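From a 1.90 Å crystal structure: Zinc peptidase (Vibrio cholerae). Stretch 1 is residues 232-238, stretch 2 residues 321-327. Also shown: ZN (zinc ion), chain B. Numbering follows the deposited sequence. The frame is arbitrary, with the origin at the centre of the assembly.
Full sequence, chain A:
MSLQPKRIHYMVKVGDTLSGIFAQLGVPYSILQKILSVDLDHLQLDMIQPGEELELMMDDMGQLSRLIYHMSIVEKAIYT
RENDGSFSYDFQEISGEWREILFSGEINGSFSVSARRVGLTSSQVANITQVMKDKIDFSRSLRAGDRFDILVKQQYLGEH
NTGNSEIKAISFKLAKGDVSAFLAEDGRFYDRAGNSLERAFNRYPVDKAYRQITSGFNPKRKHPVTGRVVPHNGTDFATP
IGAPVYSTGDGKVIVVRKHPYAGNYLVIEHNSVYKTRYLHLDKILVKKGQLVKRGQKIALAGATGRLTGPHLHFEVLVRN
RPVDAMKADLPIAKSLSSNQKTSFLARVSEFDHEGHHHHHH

Stretch 1, residues 232-238: HNGTDFA
Stretch 2 321-327: RPVDAMK

How do the two backbones run past each other? Stretch 1 is a loop through Gly 234 and then a strand from Thr 235 to Phe 237, with phi/psi of -118/133, -100/125 and -106/142. Asn 233 is bent (-88/25) and Gly 234 fully extended (-156/-174). Stretch 2 starts extended, Arg 321 at -107/125, Pro 322 at -66/143 and Val 323 at -136/160, and then folds into a type I beta turn from Asp 324 to Lys 327, with Asp 324 at -62/115, Ala 325 at -62/-24 and Met 326 at -93/7. The touching parts run in roughly the same sense, 36° apart. In register, CA of Asn 233 lies 5.9 Å from CA of Pro 322, and CA of Thr 235 lies 6.7 Å from CA of Ala 325. The turn is closed by a hydrogen bond from Lys 327 N to Asp 324 O (3.1 Å), while Asp 324, chi1 t, also accepts from the backbone, Met 326 N to Asp 324 OD1 at 2.9 Å.

What joins the stretches if no direct hydrogen bond crosses between them? Three waters do the polar work. Water 1 donates to both Asn 233 O (2.9 Å) and Val 323 O (2.7 Å), linking two carbonyls that could not bond to each other. Water 2 sits 2.8 Å from Thr 235 OG1 and accepts from Ala 325 N, also at 2.8 Å. Water 3 lies 2.8 Å from the same Thr 235 OG1 and donates to Asp 324 OD1 at 2.8 Å. That carboxylate oxygen therefore serves both the turn and the bridge.

Why does threonine suit the middle of the contact? Thr 235 is buried, its CA-to-CB bond points toward stretch 2, and chi1 m brings OG1 within 2.8 Å of both water 2 and water 3, which it sees roughly at right angles. A hydroxyl can be donor or acceptor, which fits a site with two water partners. The same atom approaches the turn, with Thr 235 OG1 3.9 Å from Ala 325 CB and 4.2 Å from Met 326 CG. Ala 325 points its small methyl toward stretch 1 and is itself buried.

Where do the side chains pack at the two ends? At one, the CA-to-CB bond of Asn 233 runs sideways (chi1 m), and Asn 233 CG lies 3.6 Å from CG of the C-gamma endo ring of Pro 322, an apolar surface that needs no polar partner. At the other, the CA-to-CB bond of Met 326 points toward stretch 1; with chi1 and chi2 m and chi3 94°, its flexible chain brings Met 326 CE 4.1 Å from Phe 237 CZ, at the edge of that buried ring and near its plane. Phe 237 (chi1 m, chi2 -68°) has its CA-to-CB bond sideways, but the ring's end comes nearer. In all, 244 Å² is buried, both sides summed.

What do the residues that do not touch stretch 2 do here? His 232 (chi1 t), in the loop, and Asp 236 (chi1 m), in the strand, bind the zinc: His 232 NE2 and Asp 236 OD1 each lie 2.0 Å from ZN, as befits a zinc peptidase.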

# COMPACT_ATOMS: atom_id res chain seq x y z
N HIS A 232 3.08 -3.65 -16.42
CA HIS A 232 1.69 -3.26 -16.30
C HIS A 232 1.34 -3.96 -14.99
O HIS A 232 1.13 -5.17 -14.96
CB HIS A 232 0.83 -3.81 -17.43
CG HIS A 232 -0.59 -3.33 -17.38
ND1 HIS A 232 -1.67 -4.18 -17.41
CD2 HIS A 232 -1.10 -2.08 -17.30
CE1 HIS A 232 -2.78 -3.48 -17.35
NE2 HIS A 232 -2.47 -2.20 -17.29
N ASN A 233 1.31 -3.19 -13.92
CA ASN A 233 1.05 -3.73 -12.59
C ASN A 233 -0.41 -3.82 -12.16
O ASN A 233 -0.71 -3.82 -10.97
CB ASN A 233 1.85 -2.90 -11.57
CG ASN A 233 3.34 -3.17 -11.67
OD1 ASN A 233 4.16 -2.26 -11.53
ND2 ASN A 233 3.70 -4.43 -11.89
N GLY A 234 -1.32 -3.90 -13.13
CA GLY A 234 -2.73 -4.00 -12.79
C GLY A 234 -3.53 -4.66 -13.89
O GLY A 234 -2.97 -5.13 -14.87
N THR A 235 -4.85 -4.69 -13.72
CA THR A 235 -5.72 -5.29 -14.72
C THR A 235 -6.65 -4.20 -15.27
O THR A 235 -7.23 -3.43 -14.51
CB THR A 235 -6.58 -6.41 -14.09
OG1 THR A 235 -5.72 -7.38 -13.48
CG2 THR A 235 -7.42 -7.09 -15.14
N ASP A 236 -6.79 -4.14 -16.59
CA ASP A 236 -7.67 -3.14 -17.21
C ASP A 236 -9.02 -3.73 -17.59
O ASP A 236 -9.07 -4.73 -18.31
CB ASP A 236 -7.01 -2.55 -18.46
CG ASP A 236 -5.75 -1.79 -18.13
OD1 ASP A 236 -5.51 -1.55 -16.93
OD2 ASP A 236 -5.02 -1.41 -19.07
N PHE A 237 -10.10 -3.11 -17.10
CA PHE A 237 -11.47 -3.55 -17.40
C PHE A 237 -12.11 -2.56 -18.37
O PHE A 237 -11.89 -1.35 -18.29
CB PHE A 237 -12.30 -3.63 -16.11
CG PHE A 237 -11.88 -4.73 -15.18
CD1 PHE A 237 -12.07 -6.06 -15.53
CD2 PHE A 237 -11.25 -4.44 -13.97
CE1 PHE A 237 -11.65 -7.09 -14.68
CE2 PHE A 237 -10.83 -5.46 -13.12
CZ PHE A 237 -11.03 -6.79 -13.47
N ALA A 238 -12.90 -3.10 -19.31
CA ALA A 238 -13.55 -2.30 -20.33
C ALA A 238 -14.77 -1.56 -19.81
O ALA A 238 -15.91 -1.93 -20.10
CB ALA A 238 -13.94 -3.18 -21.51
N ARG A 321 3.42 -4.91 -2.75
CA ARG A 321 3.94 -5.41 -4.02
C ARG A 321 2.76 -5.78 -4.92
O ARG A 321 1.90 -6.58 -4.54
CB ARG A 321 4.77 -6.68 -3.82
CG ARG A 321 5.90 -6.58 -2.80
CD ARG A 321 6.59 -7.94 -2.70
NE ARG A 321 7.55 -8.02 -1.60
CZ ARG A 321 8.86 -8.00 -1.76
NH1 ARG A 321 9.39 -7.91 -2.97
NH2 ARG A 321 9.66 -8.10 -0.70
N PRO A 322 2.71 -5.21 -6.13
CA PRO A 322 1.58 -5.57 -6.99
C PRO A 322 1.59 -7.04 -7.42
O PRO A 322 2.64 -7.63 -7.64
CB PRO A 322 1.70 -4.60 -8.17
CG PRO A 322 3.16 -4.26 -8.21
CD PRO A 322 3.53 -4.15 -6.74
N VAL A 323 0.40 -7.64 -7.49
CA VAL A 323 0.25 -9.03 -7.91
C VAL A 323 -0.92 -9.08 -8.88
O VAL A 323 -1.76 -8.17 -8.90
CB VAL A 323 -0.07 -9.96 -6.71
CG1 VAL A 323 0.98 -9.79 -5.60
CG2 VAL A 323 -1.47 -9.68 -6.18
N ASP A 324 -0.99 -10.13 -9.69
CA ASP A 324 -2.06 -10.30 -10.66
C ASP A 324 -3.39 -10.41 -9.90
O ASP A 324 -3.61 -11.37 -9.16
CB ASP A 324 -1.83 -11.57 -11.48
CG ASP A 324 -2.70 -11.63 -12.72
OD1 ASP A 324 -3.85 -11.14 -12.66
OD2 ASP A 324 -2.24 -12.18 -13.74
N ALA A 325 -4.27 -9.43 -10.09
CA ALA A 325 -5.56 -9.41 -9.41
C ALA A 325 -6.43 -10.61 -9.79
O ALA A 325 -7.31 -11.00 -9.03
CB ALA A 325 -6.31 -8.13 -9.74
N MET A 326 -6.18 -11.20 -10.95
CA MET A 326 -6.96 -12.34 -11.40
C MET A 326 -6.36 -13.70 -11.03
O MET A 326 -6.88 -14.74 -11.45
CB MET A 326 -7.15 -12.27 -12.91
CG MET A 326 -7.79 -10.98 -13.40
SD MET A 326 -9.48 -10.75 -12.81
CE MET A 326 -9.22 -9.75 -11.34
N LYS A 327 -5.29 -13.72 -10.23
CA LYS A 327 -4.65 -14.98 -9.87
C LYS A 327 -5.45 -15.90 -8.94
O LYS A 327 -6.21 -15.45 -8.08
CB LYS A 327 -3.26 -14.73 -9.26
CG LYS A 327 -3.25 -14.26 -7.83
CD LYS A 327 -1.81 -14.16 -7.34
CE LYS A 327 -1.73 -13.83 -5.87
NZ LYS A 327 -0.33 -13.90 -5.37
ZN ZN B . -3.69 -0.66 -16.79
O HOH W 1 -2.42 -5.65 -9.61
O HOH W 2 -3.61 -7.23 -11.63
O HOH W 3 -4.81 -9.60 -14.83